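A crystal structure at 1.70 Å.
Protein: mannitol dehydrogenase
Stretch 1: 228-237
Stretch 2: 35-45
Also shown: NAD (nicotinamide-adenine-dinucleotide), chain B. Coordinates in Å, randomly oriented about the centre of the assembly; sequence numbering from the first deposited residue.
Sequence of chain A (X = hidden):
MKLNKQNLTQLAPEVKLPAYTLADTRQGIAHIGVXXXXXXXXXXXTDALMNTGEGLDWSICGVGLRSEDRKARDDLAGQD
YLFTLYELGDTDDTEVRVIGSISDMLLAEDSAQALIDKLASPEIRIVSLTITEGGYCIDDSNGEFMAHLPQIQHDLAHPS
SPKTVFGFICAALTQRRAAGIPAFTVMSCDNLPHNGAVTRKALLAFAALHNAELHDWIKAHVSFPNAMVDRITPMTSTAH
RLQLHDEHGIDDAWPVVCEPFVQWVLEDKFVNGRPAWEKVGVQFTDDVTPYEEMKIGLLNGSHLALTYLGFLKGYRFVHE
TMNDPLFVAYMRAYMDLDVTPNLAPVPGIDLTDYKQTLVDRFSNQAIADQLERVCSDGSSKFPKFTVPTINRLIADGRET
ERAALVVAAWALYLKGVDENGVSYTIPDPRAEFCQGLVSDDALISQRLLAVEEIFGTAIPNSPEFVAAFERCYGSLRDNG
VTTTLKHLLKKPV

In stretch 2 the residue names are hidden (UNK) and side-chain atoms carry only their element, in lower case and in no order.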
# COMPACT_ATOMS: atom_id res chain seq x y z
N MSE A 228 10.62 -2.11 -4.67
CA MSE A 228 9.90 -3.15 -4.01
C MSE A 228 9.93 -2.70 -2.54
O MSE A 228 11.02 -2.54 -1.97
CB MSE A 228 10.63 -4.47 -4.08
CG MSE A 228 9.64 -5.49 -3.68
SE MSE A 228 10.10 -6.08 -2.00
CE MSE A 228 10.78 -7.41 -3.01
N VAL A 229 8.77 -2.46 -1.94
CA VAL A 229 8.72 -2.00 -0.55
C VAL A 229 7.97 -3.04 0.25
O VAL A 229 6.90 -3.50 -0.17
CB VAL A 229 8.02 -0.61 -0.48
CG1 VAL A 229 8.89 0.40 -1.33
CG2 VAL A 229 6.57 -0.68 -0.99
N ASP A 230 8.52 -3.44 1.40
CA ASP A 230 7.87 -4.54 2.10
C ASP A 230 7.98 -4.41 3.62
O ASP A 230 9.09 -4.38 4.13
CB ASP A 230 8.58 -5.84 1.64
CG ASP A 230 7.80 -7.11 1.99
OD1 ASP A 230 6.70 -6.99 2.54
OD2 ASP A 230 8.28 -8.25 1.72
N ARG A 231 6.84 -4.31 4.30
CA ARG A 231 6.81 -4.34 5.77
C ARG A 231 5.35 -4.32 6.17
O ARG A 231 4.66 -3.32 5.98
CB ARG A 231 7.55 -3.17 6.45
CG ARG A 231 7.55 -3.39 7.99
CD ARG A 231 8.38 -2.33 8.73
NE ARG A 231 9.06 -3.01 9.84
CZ ARG A 231 9.96 -2.45 10.63
NH1 ARG A 231 10.30 -1.18 10.47
NH2 ARG A 231 10.61 -3.22 11.53
N ILE A 232 4.87 -5.45 6.71
CA ILE A 232 3.46 -5.58 7.10
C ILE A 232 3.20 -4.59 8.23
O ILE A 232 3.81 -4.62 9.30
CB ILE A 232 3.13 -7.02 7.50
CG1 ILE A 232 3.18 -7.91 6.22
CG2 ILE A 232 1.73 -7.10 8.10
CD1 ILE A 232 3.32 -9.45 6.59
N THR A 233 2.22 -3.72 7.97
CA THR A 233 1.93 -2.62 8.89
C THR A 233 0.42 -2.54 9.14
O THR A 233 -0.34 -1.95 8.35
CB THR A 233 2.48 -1.28 8.29
OG1 THR A 233 3.90 -1.40 8.03
CG2 THR A 233 2.22 -0.08 9.28
N PRO A 234 -0.04 -3.15 10.21
CA PRO A 234 -1.48 -3.13 10.52
C PRO A 234 -1.97 -1.68 10.83
O PRO A 234 -1.14 -0.76 10.99
CB PRO A 234 -1.56 -3.95 11.82
CG PRO A 234 -0.34 -4.90 11.72
CD PRO A 234 0.73 -4.03 11.13
N MSE A 235 -3.29 -1.54 10.95
CA MSE A 235 -3.89 -0.27 11.38
C MSE A 235 -3.67 -0.18 12.88
O MSE A 235 -3.63 -1.21 13.58
CB MSE A 235 -5.41 -0.25 11.10
CG MSE A 235 -5.75 -0.55 9.65
SE MSE A 235 -7.69 -0.37 9.44
CE MSE A 235 -8.24 -1.94 10.49
N THR A 236 -3.47 1.03 13.39
CA THR A 236 -3.28 1.18 14.81
C THR A 236 -4.68 1.24 15.44
O THR A 236 -5.31 2.26 15.50
CB THR A 236 -2.50 2.46 15.13
OG1 THR A 236 -1.14 2.28 14.66
CG2 THR A 236 -2.49 2.75 16.67
N SER A 237 -5.14 0.09 15.89
CA SER A 237 -6.46 0.03 16.55
C SER A 237 -6.25 0.45 18.02
O SER A 237 -5.12 0.64 18.52
CB SER A 237 -6.92 -1.42 16.49
OG SER A 237 -5.98 -2.17 17.25
N UNK A 35 0.49 7.63 6.42
CA UNK A 35 -0.32 6.65 7.12
C UNK A 35 0.60 5.78 7.96
O UNK A 35 1.60 6.28 8.53
N UNK A 36 0.27 4.49 8.03
CA UNK A 36 1.12 3.60 8.79
C UNK A 36 2.36 3.17 8.03
O UNK A 36 3.49 3.26 8.53
N UNK A 37 2.19 2.73 6.79
CA UNK A 37 3.35 2.21 6.06
C UNK A 37 4.49 3.19 5.86
O UNK A 37 5.66 2.85 6.04
c UNK A 37 6.25 -0.23 2.65
c UNK A 37 5.78 -0.77 3.87
c UNK A 37 4.67 -0.17 4.53
c UNK A 37 4.04 0.96 3.97
c UNK A 37 4.52 1.46 2.78
c UNK A 37 2.93 1.65 4.68
c UNK A 37 5.61 0.89 2.11
N UNK A 38 4.16 4.42 5.52
CA UNK A 38 5.23 5.40 5.35
C UNK A 38 6.06 5.50 6.62
O UNK A 38 7.29 5.55 6.59
c UNK A 38 5.68 7.89 5.22
n UNK A 38 7.04 9.49 5.87
n UNK A 38 6.72 8.03 4.32
c UNK A 38 5.89 8.82 6.19
c UNK A 38 4.65 6.81 5.08
c UNK A 38 7.52 9.00 4.73
N UNK A 39 5.37 5.52 7.76
CA UNK A 39 6.06 5.68 9.03
C UNK A 39 6.88 4.47 9.45
O UNK A 39 7.94 4.62 10.08
c UNK A 39 4.27 7.34 9.82
n UNK A 39 1.04 5.74 12.90
c UNK A 39 5.01 6.00 10.13
n UNK A 39 2.46 6.85 11.42
c UNK A 39 3.52 7.81 11.08
n UNK A 39 2.53 7.36 13.67
c UNK A 39 2.01 6.65 12.66
N UNK A 40 6.38 3.28 9.12
CA UNK A 40 7.09 2.04 9.51
C UNK A 40 8.22 1.67 8.56
O UNK A 40 9.05 0.80 8.89
c UNK A 40 6.09 0.86 9.54
N UNK A 41 8.25 2.33 7.41
CA UNK A 41 9.20 1.96 6.36
C UNK A 41 10.09 3.11 5.95
O UNK A 41 11.21 3.19 6.41
c UNK A 41 10.31 0.71 2.18
c UNK A 41 9.70 -0.49 3.93
n UNK A 41 9.59 1.49 2.98
c UNK A 41 9.20 0.77 4.09
n UNK A 41 10.39 -0.49 2.74
c UNK A 41 8.38 1.37 5.18
N UNK A 42 9.63 4.03 5.11
CA UNK A 42 10.53 5.13 4.73
C UNK A 42 10.97 6.00 5.90
O UNK A 42 12.16 6.38 5.99
c UNK A 42 7.95 4.99 2.45
c UNK A 42 9.43 5.33 2.38
c UNK A 42 9.89 6.06 3.67
n UNK A 42 7.64 3.69 2.52
o UNK A 42 7.10 5.88 2.47
N UNK A 43 10.05 6.38 6.80
CA UNK A 43 10.49 7.23 7.92
C UNK A 43 11.42 6.42 8.86
O UNK A 43 12.35 6.97 9.47
c UNK A 43 9.26 7.75 8.71
N UNK A 44 11.15 5.12 8.96
CA UNK A 44 11.97 4.22 9.77
C UNK A 44 13.44 4.22 9.25
O UNK A 44 14.39 4.43 10.00
c UNK A 44 13.99 -0.30 11.14
o UNK A 44 14.82 -1.31 11.60
c UNK A 44 11.38 2.82 9.68
c UNK A 44 12.95 0.88 9.31
c UNK A 44 12.28 1.71 10.20
c UNK A 44 12.46 1.52 11.57
c UNK A 44 13.82 -0.13 9.77
c UNK A 44 13.33 0.50 12.04
N UNK A 45 13.64 3.96 7.95
CA UNK A 45 15.01 3.93 7.42
C UNK A 45 15.68 5.29 7.49
O UNK A 45 16.87 5.40 7.74
c UNK A 45 13.56 0.07 4.95
c UNK A 45 15.91 1.08 6.08
c UNK A 45 13.68 1.43 5.23
c UNK A 45 14.63 -0.77 5.22
o UNK A 45 14.51 -2.11 4.91
c UNK A 45 15.02 3.45 5.97
c UNK A 45 15.81 -0.27 5.78
c UNK A 45 14.85 1.96 5.79
PA NAD B . -3.28 4.13 5.70
O1A NAD B . -4.70 3.89 5.57
O2A NAD B . -2.59 4.21 7.02
O5B NAD B . -2.88 5.49 4.97
C5B NAD B . -3.26 5.69 3.57
C4B NAD B . -2.79 7.15 3.36
O4B NAD B . -3.07 7.48 1.94
C3B NAD B . -3.62 8.24 4.12
O3B NAD B . -2.69 9.29 4.46
C2B NAD B . -4.67 8.67 3.09
O2B NAD B . -5.20 9.97 3.33
C1B NAD B . -3.83 8.68 1.82
N9A NAD B . -4.56 8.60 0.60
C8A NAD B . -5.57 7.76 0.19
N7A NAD B . -5.95 8.00 -1.05
C5A NAD B . -5.14 9.04 -1.46
C6A NAD B . -5.10 9.70 -2.70
N6A NAD B . -5.85 9.40 -3.76
N1A NAD B . -4.20 10.74 -2.84
C2A NAD B . -3.36 11.13 -1.80
N3A NAD B . -3.37 10.48 -0.57
C4A NAD B . -4.29 9.44 -0.46
O3 NAD B . -2.58 3.03 4.80
PN NAD B . -1.12 2.36 4.87
O1N NAD B . -1.19 1.13 5.66
O2N NAD B . -0.19 3.41 5.31
O5D NAD B . -0.88 1.92 3.38
C5D NAD B . -0.75 2.94 2.40
C4D NAD B . -0.16 2.30 1.22
O4D NAD B . 1.22 1.90 1.40
C3D NAD B . -0.88 1.04 0.62
O3D NAD B . -2.05 1.38 -0.11
C2D NAD B . 0.22 0.35 -0.15
O2D NAD B . 0.30 0.83 -1.49
C1D NAD B . 1.49 0.68 0.66
N1N NAD B . 1.93 -0.40 1.58
C2N NAD B . 1.30 -0.73 2.79
C3N NAD B . 1.77 -1.81 3.48
C7N NAD B . 1.07 -2.21 4.80
O7N NAD B . 1.38 -3.31 5.29
N7N NAD B . 0.13 -1.46 5.33
C4N NAD B . 2.89 -2.63 2.96
C5N NAD B . 3.51 -2.23 1.74
C6N NAD B . 3.04 -1.10 1.01

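Position 35 has no side-chain atoms, so it is glycine. A CB built there would lie 2.1 Å from NAD O5B, which fits the bare backbone of Gly35. Position 36 also stops at the backbone and is Gly36; an ideal CB would come 3.1 Å from Thr233 CG2, a tight approach, while Gly36 N donates to NAD O2A at 3.0 Å.

Position 37 carries one carbon and then a ring of six carbons with no heteroatom, which identifies Phe37. Its CE2 lies 3.6 Å from Val229 CG2, Arg231 O meets the ring edge at CD1 (3.5 Å), and the nicotinamide, through NAD N1N, lies over one face.

Position 38 shows one carbon and a five-membered ring of three carbons and two nitrogens, hence His38. Its CA-to-CB bond points away, and the side chain makes no contact with stretch 1. Position 39 has three carbons, a nitrogen, and a carbon bearing two more nitrogens: a guanidinium, so Arg39. Its NE donates to Gly35 O at 3.1 Å, tying the side chain back to the start of the stretch.

At position 40 a single carbon defines Ala40. This CB points toward stretch 1 and packs 3.5 Å from Thr233 OG1. Position 41 repeats the five-membered ring with two nitrogens and is His41; its CE1 approaches Val229 CB at 3.7 Å.

Position 42 has three carbons, the third carrying one oxygen and one nitrogen. This amide is Gln42, which does not touch stretch 1 but links two imidazoles: NE2 donates to His41 ND1 (3.0 Å) and OE1 accepts from His38 ND1 (2.9 Å).

Position 43 has one carbon, out of reach of stretch 1: Ala43. Position 44 has one carbon and a six-carbon ring bearing an oxygen, Tyr44, with Arg231 NH1 over the ring face, 3.5 Å from CG. Position 45 has the same composition and is Tyr45; its OH stays 5.9 Å from Asp230 O, beyond contact.

The contact buries 483 Å² and centres on Arg231. Its NH1 donates to Ala40 O at 2.8 Å with an angle of 160°, while CZ sits 4.5 Å from the Tyr44 ring centroid, 5° off the normal, a cation-pi arrangement. Val229 supplies apolar packing against Phe37. NAD joins the two stretches: Phe37 N donates to O2N (2.9 Å), and Thr233 brackets the carboxamide, with its N donating to O7N (2.8 Å) and its O accepting from N7N (3.1 Å). The stretches therefore hold the cofactor of this dehydrogenase largely through backbone atoms.

Stretch 2 35-45: GGFHRAHQAYY
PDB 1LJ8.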